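Local atomic coordinates of DNA ligase (PDB entry 3GDE), a protein that probably seals nicks in double-stranded DNA during replication, recombination and repair, using ATP through an adenylated lysine intermediate. Residues A30-K35 against Y43-F48; C13-K18 against T26-A31; F48-V53 against G173-A178; E191-I196 against G201-V206. All coordinates share one frame; numbering follows the deposited sequence.

Interaction 1. Residues A30-K35 against Y43-F48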
loop_
_atom_site.group_PDB
_atom_site.type_symbol
_atom_site.label_atom_id
_atom_site.label_comp_id
_atom_site.label_asym_id
_atom_site.label_seq_id
_atom_site.Cartn_x
_atom_site.Cartn_y
_atom_site.Cartn_z
ATOM N N ALA A 30 -9.463 21.693 2.366
ATOM C CA ALA A 30 -9.374 22.550 1.180
ATOM C C ALA A 30 -9.016 23.980 1.538
ATOM O O ALA A 30 -8.097 24.556 0.949
ATOM C CB ALA A 30 -10.697 22.524 0.383
ATOM N N ALA A 31 -9.741 24.543 2.503
ATOM C CA ALA A 31 -9.480 25.902 3.001
ATOM C C ALA A 31 -8.040 26.093 3.449
ATOM O O ALA A 31 -7.407 27.080 3.080
ATOM C CB ALA A 31 -10.469 26.271 4.151
ATOM N N PHE A 32 -7.528 25.147 4.239
ATOM C CA PHE A 32 -6.129 25.163 4.701
ATOM C C PHE A 32 -5.121 25.121 3.554
ATOM O O PHE A 32 -4.179 25.917 3.512
ATOM C CB PHE A 32 -5.870 23.976 5.644
ATOM C CG PHE A 32 -4.577 24.076 6.412
ATOM C CD1 PHE A 32 -4.478 24.903 7.535
ATOM C CD2 PHE A 32 -3.462 23.326 6.025
ATOM C CE1 PHE A 32 -3.283 24.985 8.256
ATOM C CE2 PHE A 32 -2.253 23.410 6.736
ATOM C CZ PHE A 32 -2.162 24.244 7.845
ATOM N N LEU A 33 -5.327 24.178 2.633
ATOM C CA LEU A 33 -4.449 23.975 1.480
ATOM C C LEU A 33 -4.351 25.218 0.581
ATOM O O LEU A 33 -3.278 25.544 0.076
ATOM C CB LEU A 33 -4.945 22.765 0.665
ATOM C CG LEU A 33 -4.368 21.338 0.817
ATOM C CD1 LEU A 33 -3.740 20.985 2.185
ATOM C CD2 LEU A 33 -5.383 20.294 0.366
ATOM N N GLN A 34 -5.481 25.896 0.393
ATOM C CA GLN A 34 -5.582 27.114 -0.424
ATOM C C GLN A 34 -4.691 28.274 -0.006
ATOM O O GLN A 34 -4.371 29.131 -0.831
ATOM C CB GLN A 34 -7.018 27.634 -0.392
ATOM C CG GLN A 34 -7.890 27.050 -1.440
ATOM C CD GLN A 34 -9.316 27.540 -1.347
ATOM O OE1 GLN A 34 -9.750 28.063 -0.311
ATOM N NE2 GLN A 34 -10.067 27.356 -2.430
ATOM N N LYS A 35 -4.321 28.314 1.274
ATOM C CA LYS A 35 -3.643 29.467 1.854
ATOM C C LYS A 35 -2.143 29.238 2.013
ATOM O O LYS A 35 -1.405 30.101 2.525
ATOM C CB LYS A 35 -4.298 29.829 3.189
ATOM C CG LYS A 35 -5.745 30.243 3.043
ATOM C CD LYS A 35 -6.398 30.448 4.389
ATOM C CE LYS A 35 -7.889 30.753 4.240
ATOM N NZ LYS A 35 -8.594 29.700 3.423
ATOM N N TYR A 43 3.283 20.545 -0.513
ATOM C CA TYR A 43 3.693 19.171 -0.764
ATOM C C TYR A 43 3.783 18.379 0.532
ATOM O O TYR A 43 3.154 17.329 0.682
ATOM C CB TYR A 43 5.043 19.159 -1.490
ATOM C CG TYR A 43 5.523 17.782 -1.870
ATOM C CD1 TYR A 43 5.240 17.247 -3.131
ATOM C CD2 TYR A 43 6.262 17.007 -0.968
ATOM C CE1 TYR A 43 5.682 15.973 -3.487
ATOM C CE2 TYR A 43 6.707 15.737 -1.309
ATOM C CZ TYR A 43 6.411 15.222 -2.571
ATOM O OH TYR A 43 6.852 13.959 -2.907
ATOM N N ASP A 44 4.555 18.889 1.479
ATOM C CA ASP A 44 4.723 18.202 2.750
ATOM C C ASP A 44 3.408 18.038 3.512
ATOM O O ASP A 44 3.137 16.966 4.041
ATOM C CB ASP A 44 5.768 18.912 3.611
ATOM C CG ASP A 44 7.178 18.697 3.111
ATOM O OD1 ASP A 44 7.440 17.675 2.436
ATOM O OD2 ASP A 44 8.040 19.556 3.402
ATOM N N VAL A 45 2.582 19.078 3.543
ATOM C CA VAL A 45 1.306 19.007 4.274
ATOM C C VAL A 45 0.381 17.924 3.686
ATOM O O VAL A 45 -0.276 17.197 4.430
ATOM C CB VAL A 45 0.606 20.410 4.350
ATOM C CG1 VAL A 45 -0.864 20.297 4.754
ATOM C CG2 VAL A 45 1.330 21.295 5.324
ATOM N N VAL A 46 0.349 17.817 2.358
ATOM C CA VAL A 46 -0.515 16.851 1.696
ATOM C C VAL A 46 -0.072 15.416 2.031
ATOM O O VAL A 46 -0.897 14.572 2.404
ATOM C CB VAL A 46 -0.616 17.097 0.161
ATOM C CG1 VAL A 46 -1.295 15.927 -0.532
ATOM C CG2 VAL A 46 -1.391 18.381 -0.113
ATOM N N LEU A 47 1.229 15.161 1.917
ATOM C CA LEU A 47 1.799 13.897 2.370
ATOM C C LEU A 47 1.535 13.666 3.854
ATOM O O LEU A 47 0.872 12.691 4.213
ATOM C CB LEU A 47 3.293 13.813 2.048
ATOM C CG LEU A 47 3.623 13.107 0.728
ATOM C CD1 LEU A 47 3.162 13.910 -0.474
ATOM C CD2 LEU A 47 5.119 12.766 0.619
ATOM N N PHE A 48 2.019 14.580 4.698
ATOM C CA PHE A 48 1.945 14.428 6.153
ATOM C C PHE A 48 0.539 14.150 6.707
ATOM O O PHE A 48 0.383 13.324 7.604
ATOM C CB PHE A 48 2.577 15.627 6.881
ATOM C CG PHE A 48 4.071 15.766 6.663
ATOM C CD1 PHE A 48 4.774 14.859 5.876
ATOM C CD2 PHE A 48 4.773 16.796 7.270
ATOM C CE1 PHE A 48 6.144 14.991 5.680
ATOM C CE2 PHE A 48 6.139 16.932 7.090
ATOM C CZ PHE A 48 6.829 16.039 6.286
#

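Interaction 2. Residues C13-K18 against T26-A31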
loop_
_atom_site.group_PDB
_atom_site.type_symbol
_atom_site.label_atom_id
_atom_site.label_comp_id
_atom_site.label_asym_id
_atom_site.label_seq_id
_atom_site.Cartn_x
_atom_site.Cartn_y
_atom_site.Cartn_z
ATOM N N CYS A 13 -4.536 19.925 12.573
ATOM C CA CYS A 13 -4.883 18.499 12.662
ATOM C C CYS A 13 -5.688 18.177 13.911
ATOM O O CYS A 13 -6.644 17.398 13.858
ATOM C CB CYS A 13 -3.625 17.631 12.636
ATOM S SG CYS A 13 -2.827 17.590 11.035
ATOM N N GLU A 14 -5.295 18.781 15.031
ATOM C CA GLU A 14 -5.984 18.591 16.293
ATOM C C GLU A 14 -7.471 18.935 16.176
ATOM O O GLU A 14 -8.323 18.197 16.677
ATOM C CB GLU A 14 -5.328 19.418 17.380
ATOM C CG GLU A 14 -5.645 18.917 18.766
ATOM C CD GLU A 14 -6.476 19.884 19.568
ATOM O OE1 GLU A 14 -7.476 20.421 19.031
ATOM O OE2 GLU A 14 -6.114 20.115 20.747
ATOM N N ARG A 15 -7.768 20.040 15.488
ATOM C CA ARG A 15 -9.139 20.485 15.277
ATOM C C ARG A 15 -9.949 19.524 14.391
ATOM O O ARG A 15 -11.160 19.404 14.548
ATOM C CB ARG A 15 -9.150 21.916 14.728
ATOM C CG ARG A 15 -9.176 22.984 15.818
ATOM C CD ARG A 15 -8.593 24.335 15.368
ATOM N NE ARG A 15 -7.251 24.536 15.919
ATOM C CZ ARG A 15 -6.992 25.126 17.089
ATOM N NH1 ARG A 15 -7.982 25.606 17.838
ATOM N NH2 ARG A 15 -5.735 25.239 17.512
ATOM N N LEU A 16 -9.272 18.822 13.485
ATOM C CA LEU A 16 -9.917 17.844 12.604
ATOM C C LEU A 16 -10.364 16.582 13.332
ATOM O O LEU A 16 -11.256 15.879 12.857
ATOM C CB LEU A 16 -8.983 17.439 11.464
ATOM C CG LEU A 16 -8.586 18.434 10.380
ATOM C CD1 LEU A 16 -7.690 17.725 9.387
ATOM C CD2 LEU A 16 -9.799 19.061 9.690
ATOM N N GLU A 17 -9.725 16.284 14.463
ATOM C CA GLU A 17 -10.045 15.097 15.256
ATOM C C GLU A 17 -11.490 15.086 15.756
ATOM O O GLU A 17 -12.106 14.033 15.873
ATOM C CB GLU A 17 -9.095 14.965 16.451
ATOM C CG GLU A 17 -7.649 14.799 16.065
ATOM C CD GLU A 17 -6.875 13.892 16.995
ATOM O OE1 GLU A 17 -7.484 13.300 17.919
ATOM O OE2 GLU A 17 -5.644 13.763 16.781
ATOM N N LYS A 18 -12.013 16.271 16.043
ATOM C CA LYS A 18 -13.366 16.455 16.554
ATOM C C LYS A 18 -14.412 16.264 15.455
ATOM O O LYS A 18 -15.577 15.957 15.735
ATOM C CB LYS A 18 -13.456 17.853 17.193
ATOM C CG LYS A 18 -14.841 18.506 17.322
ATOM C CD LYS A 18 -15.082 19.554 16.217
ATOM C CE LYS A 18 -16.089 20.611 16.640
ATOM N NZ LYS A 18 -15.540 21.497 17.717
ATOM N N THR A 26 -13.368 17.486 4.301
ATOM C CA THR A 26 -12.997 17.916 2.957
ATOM C C THR A 26 -12.888 19.462 2.849
ATOM O O THR A 26 -11.906 19.993 2.317
ATOM C CB THR A 26 -13.989 17.338 1.906
ATOM O OG1 THR A 26 -13.940 15.907 1.947
ATOM C CG2 THR A 26 -13.659 17.809 0.490
ATOM N N ALA A 27 -13.884 20.164 3.381
ATOM C CA ALA A 27 -13.966 21.624 3.263
ATOM C C ALA A 27 -12.925 22.350 4.143
ATOM O O ALA A 27 -12.277 23.300 3.696
ATOM C CB ALA A 27 -15.406 22.109 3.556
ATOM N N ARG A 28 -12.753 21.881 5.378
ATOM C CA ARG A 28 -11.681 22.359 6.251
ATOM C C ARG A 28 -10.298 22.195 5.639
ATOM O O ARG A 28 -9.490 23.123 5.673
ATOM C CB ARG A 28 -11.716 21.661 7.611
ATOM C CG ARG A 28 -12.925 22.010 8.457
ATOM C CD ARG A 28 -12.811 23.420 9.007
ATOM N NE ARG A 28 -12.023 23.492 10.235
ATOM C CZ ARG A 28 -12.487 23.949 11.397
ATOM N NH1 ARG A 28 -13.740 24.387 11.493
ATOM N NH2 ARG A 28 -11.690 23.984 12.461
ATOM N N ILE A 29 -10.035 21.020 5.074
ATOM C CA ILE A 29 -8.726 20.712 4.480
ATOM C C ILE A 29 -8.445 21.529 3.218
ATOM O O ILE A 29 -7.325 21.995 3.032
ATOM C CB ILE A 29 -8.554 19.191 4.205
ATOM C CG1 ILE A 29 -8.564 18.418 5.532
ATOM C CG2 ILE A 29 -7.254 18.910 3.378
ATOM C CD1 ILE A 29 -8.671 16.896 5.365
ATOM N N ALA A 30 -9.463 21.693 2.366
ATOM C CA ALA A 30 -9.374 22.550 1.180
ATOM C C ALA A 30 -9.016 23.980 1.538
ATOM O O ALA A 30 -8.097 24.556 0.949
ATOM C CB ALA A 30 -10.697 22.524 0.383
ATOM N N ALA A 31 -9.741 24.543 2.503
ATOM C CA ALA A 31 -9.480 25.902 3.001
ATOM C C ALA A 31 -8.040 26.093 3.449
ATOM O O ALA A 31 -7.407 27.080 3.080
ATOM C CB ALA A 31 -10.469 26.271 4.151
#

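Interaction 3. Residues F48-V53 against G173-A178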
loop_
_atom_site.group_PDB
_atom_site.type_symbol
_atom_site.label_atom_id
_atom_site.label_comp_id
_atom_site.label_asym_id
_atom_site.label_seq_id
_atom_site.Cartn_x
_atom_site.Cartn_y
_atom_site.Cartn_z
ATOM N N PHE A 48 2.019 14.580 4.698
ATOM C CA PHE A 48 1.945 14.428 6.153
ATOM C C PHE A 48 0.539 14.150 6.707
ATOM O O PHE A 48 0.383 13.324 7.604
ATOM C CB PHE A 48 2.577 15.627 6.881
ATOM C CG PHE A 48 4.071 15.766 6.663
ATOM C CD1 PHE A 48 4.774 14.859 5.876
ATOM C CD2 PHE A 48 4.773 16.796 7.270
ATOM C CE1 PHE A 48 6.144 14.991 5.680
ATOM C CE2 PHE A 48 6.139 16.932 7.090
ATOM C CZ PHE A 48 6.829 16.039 6.286
ATOM N N ILE A 49 -0.486 14.814 6.174
ATOM C CA ILE A 49 -1.849 14.593 6.676
ATOM C C ILE A 49 -2.352 13.159 6.409
ATOM O O ILE A 49 -3.219 12.651 7.137
ATOM C CB ILE A 49 -2.849 15.673 6.164
ATOM C CG1 ILE A 49 -4.158 15.630 6.961
ATOM C CG2 ILE A 49 -3.097 15.526 4.661
ATOM C CD1 ILE A 49 -5.026 16.886 6.806
ATOM N N THR A 50 -1.791 12.513 5.384
ATOM C CA THR A 50 -2.142 11.129 5.051
ATOM C C THR A 50 -1.308 10.092 5.807
ATOM O O THR A 50 -1.417 8.899 5.530
ATOM C CB THR A 50 -2.029 10.840 3.534
ATOM O OG1 THR A 50 -0.692 11.095 3.093
ATOM C CG2 THR A 50 -2.991 11.705 2.740
ATOM N N GLY A 51 -0.476 10.549 6.745
ATOM C CA GLY A 51 0.442 9.670 7.464
ATOM C C GLY A 51 1.617 9.167 6.648
ATOM O O GLY A 51 2.204 8.144 6.987
ATOM N N LYS A 52 1.968 9.888 5.579
ATOM C CA LYS A 52 3.091 9.505 4.709
ATOM C C LYS A 52 4.205 10.537 4.754
ATOM O O LYS A 52 3.957 11.748 4.765
ATOM C CB LYS A 52 2.658 9.391 3.236
ATOM C CG LYS A 52 1.749 8.228 2.858
ATOM C CD LYS A 52 1.413 8.346 1.356
ATOM C CE LYS A 52 0.238 7.474 0.947
ATOM N NZ LYS A 52 -1.060 7.872 1.609
ATOM N N VAL A 53 5.434 10.048 4.729
ATOM C CA VAL A 53 6.603 10.904 4.597
ATOM C C VAL A 53 7.157 10.783 3.168
ATOM O O VAL A 53 7.602 11.781 2.579
ATOM C CB VAL A 53 7.655 10.562 5.680
ATOM C CG1 VAL A 53 8.898 11.394 5.524
ATOM C CG2 VAL A 53 7.060 10.746 7.077
ATOM N N GLY A 173 -9.501 9.400 -0.265
ATOM C CA GLY A 173 -10.722 9.949 -0.854
ATOM C C GLY A 173 -10.993 11.388 -0.429
ATOM O O GLY A 173 -11.283 12.251 -1.254
ATOM N N ILE A 174 -10.897 11.649 0.870
ATOM C CA ILE A 174 -11.056 13.012 1.368
ATOM C C ILE A 174 -9.984 13.939 0.776
ATOM O O ILE A 174 -10.301 15.031 0.294
ATOM C CB ILE A 174 -11.077 13.044 2.898
ATOM C CG1 ILE A 174 -12.408 12.472 3.393
ATOM C CG2 ILE A 174 -10.821 14.471 3.423
ATOM C CD1 ILE A 174 -12.431 12.138 4.876
ATOM N N MET A 175 -8.735 13.480 0.756
ATOM C CA MET A 175 -7.639 14.280 0.199
ATOM C C MET A 175 -7.783 14.630 -1.288
ATOM O O MET A 175 -7.527 15.773 -1.669
ATOM C CB MET A 175 -6.292 13.626 0.472
ATOM C CG MET A 175 -5.847 13.759 1.914
ATOM S SD MET A 175 -5.812 15.468 2.501
ATOM C CE MET A 175 -4.606 16.170 1.357
ATOM N N ARG A 176 -8.178 13.647 -2.109
ATOM C CA ARG A 176 -8.492 13.867 -3.535
ATOM C C ARG A 176 -9.552 14.965 -3.656
ATOM O O ARG A 176 -9.390 15.909 -4.422
ATOM C CB ARG A 176 -8.972 12.560 -4.219
ATOM C CG ARG A 176 -9.896 12.768 -5.449
ATOM C CD ARG A 176 -10.686 11.526 -5.897
ATOM N NE ARG A 176 -11.255 10.766 -4.780
ATOM C CZ ARG A 176 -12.554 10.660 -4.490
ATOM N NH1 ARG A 176 -13.474 11.263 -5.241
ATOM N NH2 ARG A 176 -12.939 9.940 -3.437
ATOM N N ASP A 177 -10.614 14.834 -2.868
ATOM C CA ASP A 177 -11.748 15.747 -2.901
ATOM C C ASP A 177 -11.382 17.148 -2.403
ATOM O O ASP A 177 -11.895 18.149 -2.918
ATOM C CB ASP A 177 -12.908 15.185 -2.066
ATOM C CG ASP A 177 -13.596 13.986 -2.718
ATOM O OD1 ASP A 177 -13.315 13.676 -3.889
ATOM O OD2 ASP A 177 -14.441 13.352 -2.053
ATOM N N ALA A 178 -10.503 17.207 -1.403
ATOM C CA ALA A 178 -10.066 18.467 -0.801
ATOM C C ALA A 178 -9.136 19.233 -1.734
ATOM O O ALA A 178 -9.213 20.460 -1.834
ATOM C CB ALA A 178 -9.397 18.209 0.538
#

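Interaction 4. Residues E191-I196 against G201-V206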
loop_
_atom_site.group_PDB
_atom_site.type_symbol
_atom_site.label_atom_id
_atom_site.label_comp_id
_atom_site.label_asym_id
_atom_site.label_seq_id
_atom_site.Cartn_x
_atom_site.Cartn_y
_atom_site.Cartn_z
ATOM N N GLU A 191 -7.884 12.551 -9.208
ATOM C CA GLU A 191 -7.790 11.105 -9.173
ATOM C C GLU A 191 -6.937 10.552 -10.310
ATOM O O GLU A 191 -5.982 9.824 -10.057
ATOM C CB GLU A 191 -9.188 10.506 -9.267
ATOM C CG GLU A 191 -9.196 9.008 -9.426
ATOM C CD GLU A 191 -9.525 8.322 -8.150
ATOM O OE1 GLU A 191 -10.696 7.896 -8.006
ATOM O OE2 GLU A 191 -8.623 8.228 -7.283
ATOM N N ARG A 192 -7.294 10.891 -11.549
ATOM C CA ARG A 192 -6.568 10.412 -12.737
ATOM C C ARG A 192 -5.085 10.744 -12.717
ATOM O O ARG A 192 -4.264 9.906 -13.063
ATOM C CB ARG A 192 -7.204 10.940 -14.025
ATOM C CG ARG A 192 -8.179 9.986 -14.664
ATOM C CD ARG A 192 -8.699 10.527 -15.992
ATOM N NE ARG A 192 -9.949 11.271 -15.814
ATOM C CZ ARG A 192 -10.102 12.570 -16.060
ATOM N NH1 ARG A 192 -9.085 13.294 -16.519
ATOM N NH2 ARG A 192 -11.286 13.146 -15.855
ATOM N N ALA A 193 -4.758 11.970 -12.316
ATOM C CA ALA A 193 -3.371 12.430 -12.189
ATOM C C ALA A 193 -2.594 11.677 -11.094
ATOM O O ALA A 193 -1.395 11.393 -11.236
ATOM C CB ALA A 193 -3.342 13.932 -11.921
ATOM N N TYR A 194 -3.287 11.368 -10.003
ATOM C CA TYR A 194 -2.735 10.555 -8.932
ATOM C C TYR A 194 -2.380 9.141 -9.396
ATOM O O TYR A 194 -1.341 8.589 -9.004
ATOM C CB TYR A 194 -3.710 10.485 -7.756
ATOM C CG TYR A 194 -3.176 9.771 -6.535
ATOM C CD1 TYR A 194 -1.873 9.986 -6.080
ATOM C CD2 TYR A 194 -3.990 8.911 -5.811
ATOM C CE1 TYR A 194 -1.390 9.351 -4.941
ATOM C CE2 TYR A 194 -3.526 8.273 -4.675
ATOM C CZ TYR A 194 -2.224 8.496 -4.242
ATOM O OH TYR A 194 -1.771 7.851 -3.110
ATOM N N MET A 195 -3.244 8.564 -10.226
ATOM C CA MET A 195 -3.036 7.203 -10.722
ATOM C C MET A 195 -1.791 7.062 -11.620
ATOM O O MET A 195 -1.211 5.978 -11.708
ATOM C CB MET A 195 -4.298 6.675 -11.419
ATOM C CG MET A 195 -5.543 6.557 -10.522
ATOM S SD MET A 195 -5.318 5.572 -9.018
ATOM C CE MET A 195 -6.849 5.887 -8.157
ATOM N N ILE A 196 -1.364 8.143 -12.270
ATOM C CA ILE A 196 -0.170 8.068 -13.126
ATOM C C ILE A 196 1.109 8.651 -12.506
ATOM O O ILE A 196 2.190 8.490 -13.070
ATOM C CB ILE A 196 -0.381 8.663 -14.545
ATOM C CG1 ILE A 196 -0.659 10.161 -14.478
ATOM C CG2 ILE A 196 -1.470 7.900 -15.318
ATOM C CD1 ILE A 196 -0.281 10.890 -15.742
ATOM N N GLY A 201 1.143 14.782 -3.259
ATOM C CA GLY A 201 1.822 16.054 -3.038
ATOM C C GLY A 201 2.158 16.743 -4.346
ATOM O O GLY A 201 1.842 17.920 -4.529
ATOM N N ARG A 202 2.794 15.996 -5.253
ATOM C CA ARG A 202 3.074 16.454 -6.609
ATOM C C ARG A 202 1.794 16.921 -7.306
ATOM O O ARG A 202 1.774 17.969 -7.944
ATOM C CB ARG A 202 3.720 15.326 -7.423
ATOM C CG ARG A 202 4.798 15.781 -8.392
ATOM C CD ARG A 202 4.441 15.623 -9.861
ATOM N NE ARG A 202 4.803 14.298 -10.340
ATOM C CZ ARG A 202 5.198 13.991 -11.577
ATOM N NH1 ARG A 202 5.312 14.925 -12.519
ATOM N NH2 ARG A 202 5.486 12.722 -11.865
ATOM N N VAL A 203 0.738 16.124 -7.189
ATOM C CA VAL A 203 -0.562 16.454 -7.771
ATOM C C VAL A 203 -1.132 17.776 -7.214
ATOM O O VAL A 203 -1.628 18.608 -7.981
ATOM C CB VAL A 203 -1.571 15.264 -7.619
ATOM C CG1 VAL A 203 -2.997 15.682 -7.944
ATOM C CG2 VAL A 203 -1.163 14.107 -8.521
ATOM N N ALA A 204 -1.051 17.965 -5.896
ATOM C CA ALA A 204 -1.533 19.187 -5.250
ATOM C C ALA A 204 -0.789 20.420 -5.777
ATOM O O ALA A 204 -1.409 21.439 -6.112
ATOM C CB ALA A 204 -1.405 19.086 -3.745
ATOM N N VAL A 205 0.535 20.304 -5.880
ATOM C CA VAL A 205 1.362 21.391 -6.382
ATOM C C VAL A 205 1.003 21.759 -7.833
ATOM O O VAL A 205 0.965 22.934 -8.183
ATOM C CB VAL A 205 2.873 21.090 -6.210
ATOM C CG1 VAL A 205 3.749 22.186 -6.858
ATOM C CG2 VAL A 205 3.218 20.928 -4.723
ATOM N N VAL A 206 0.723 20.764 -8.666
ATOM C CA VAL A 206 0.320 21.028 -10.046
ATOM C C VAL A 206 -1.052 21.702 -10.053
ATOM O O VAL A 206 -1.271 22.640 -10.815
ATOM C CB VAL A 206 0.352 19.751 -10.924
ATOM C CG1 VAL A 206 -0.269 19.995 -12.311
ATOM C CG2 VAL A 206 1.787 19.269 -11.078
#

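Interaction 1. Residues A30-K35 against Y43-F48
F32 and L33 meet V45 and V46 across a helical hairpin in the N-terminal DNA-binding domain, where helices 22-34 and 39-49 are joined by a short connection and run back against each other. The local axes come within 11.2 Å at 155°, close to antiparallel, so side chains rather than backbones fill the interface, and every contact is between hydrocarbon groups. V45 CG1 is the common meeting point of F32 and L33. This methyl lies near the plane of the F32 ring, at the edge, 3.9 Å from CE2, so the aromatic face is not what V45 uses. F32 places its ring there by setting CG anti to the backbone N (chi1 -167°), and the same ring stacks on F12 of helix 6-16. M4 also touches both F32 and V45. L33 reaches across with a single branch: its CD1 lies 3.9 Å from V45 CG1, the two side chains sliding past each other in opposite directions. Both torsions of L33 stand away from staggered values (chi1 -97°), so the side chain is possibly slightly strained. V46, which continues onto A204 and M175, meets L33 at about a right angle, with its CG2 4.2 Å from L33 CD1.

Interaction 2. Residues C13-K18 against T26-A31
Apolar contact between L16 and the helix carrying R28 and I29 forms the inner half of this junction, which joins helix 6-16 to helix 22-34, consecutive elements of the N-terminal DNA-binding domain. L16 forks around its neighbours: CD2 sits 3.8 Å from R28 CB, while CD1 lies 4.0 Å from I29 CG1. The chi1 of -67° holds CG anti to the carbonyl carbon, and an extended chi2 then spreads the two methyls toward different partners. L16 and R28 slide past each other in opposite directions, whereas L16 and I29 cross at about a right angle. The inner side is completed by I49 of helix 39-49, which touches both L16 and I29, and by A178, which touches I29.

The outer half carries charged side chains, but what touches is a guanidinium nitrogen and a methylene, and no hydrogen bond crosses the contact. R28 kinks at chi2 and chi3 as it reaches across, bringing NH2 within 4.0 Å of R15 CB, which meets the R28 guanidinium obliquely. R15 directs its own polar end elsewhere: its NE donates to E11 O one turn back in the same helix. Charged groups of like sign remain apart, with R15 NE 5.7 Å from R28 NH2 and K18 NZ 7.0 Å from R28 NH2.

The chemistry implies that packing of L16 on I29 and on the aliphatic base of R28, not directional bonding, probably gives this contact its cohesion; the mutual repulsion of the solvent-exposed arginines is probably weakened by distance and by water.

Interaction 3. Residues F48-V53 against G173-A178
The hydroxyl OG1 of T50 hydrogen-bonds back to L47 O, the carbonyl three residues earlier, and that bond helps hold the rotation about chi1, which leaves CG2 facing M175 CG. With OG1 lodged between the backbone N and the carbonyl carbon (chi1 59°), T50 CG2 comes within 3.6 Å of M175 CG. The next contact is made by I49, whose CG2 lies 3.5 Å from M175 SD and 3.7 Å from M175 CE. Methionine serves both neighbours by dividing its chain between them: a chi1 of -74° places CG beside T50, and bends at chi2 and chi3 then curl the sulfur and terminal methyl onto I49. No hydrogen bond passes between the two segments. Nearby, K52 NZ forms a salt bridge to E172 OE1, flanking the apolar contact. On the other helix, G173 and I174 make backbone hydrogen bonds to P456 and V457, in the OB-fold region. A flexible methionine packed on the end of a neighbouring helix thus belongs to the core of the helical DNA-binding domain, at a place close to where the OB-fold domain docks in this closed conformation.

Interaction 4. Residues E191-I196 against G201-V206
A chi1 of 168° at V203 sets CG1 anti to its backbone N and turns CG2, beside that N, toward the backbone of A193 and Y194. The methyl lands on the peptide bond joining these two residues: CG2 is 3.8 Å from A193 C and likewise 3.8 Å from Y194 N. The side chains add less, A193 CB standing 4.0 Å from V203 CG2. Because alanine presents nothing larger than a methyl, the backbones approach closely, with the CA atoms of Y194 and V203 6.4 Å apart. L215, V190 and T197 also touch the V203 side chain, which is buried. The side chain of Y194 meets V203 only through CB; its ring runs on to E172, where OH hydrogen-bonds to OE2 and ties helix 187-197 back to the preceding helix 172-182. At the turn, D199 OD1 accepts a hydrogen bond from R202 N and a weak one from G201 N. The V203 methyl, packed over the A193-Y194 peptide and A193 CB, joins the consecutive helices 187-197 and 200-216 across their short turn, a compact helix-turn-helix junction between neighbours in sequence.

Overall arrangement
All four interactions rest on van der Waals contact, with no hydrogen bond crossing any of them, yet they differ with depth. Interactions 1, 3 and 4 are buried, whereas interaction 2 runs from a buried leucine to exposed arginines. Helix 22-34 serves interactions 1 and 2, and helix 39-49 serves interactions 1 and 3, so three consecutive helices are joined in series before the chain returns 120 residues later. Interaction 3 alone is long-range in sequence. Interaction 4 joins a neighbouring helix pair, reached from interaction 1 through V46 against A204 and Y43 against G201, and from interaction 3 through R176 against E191; it does not touch interaction 2, about 9 Å away between nearest atoms.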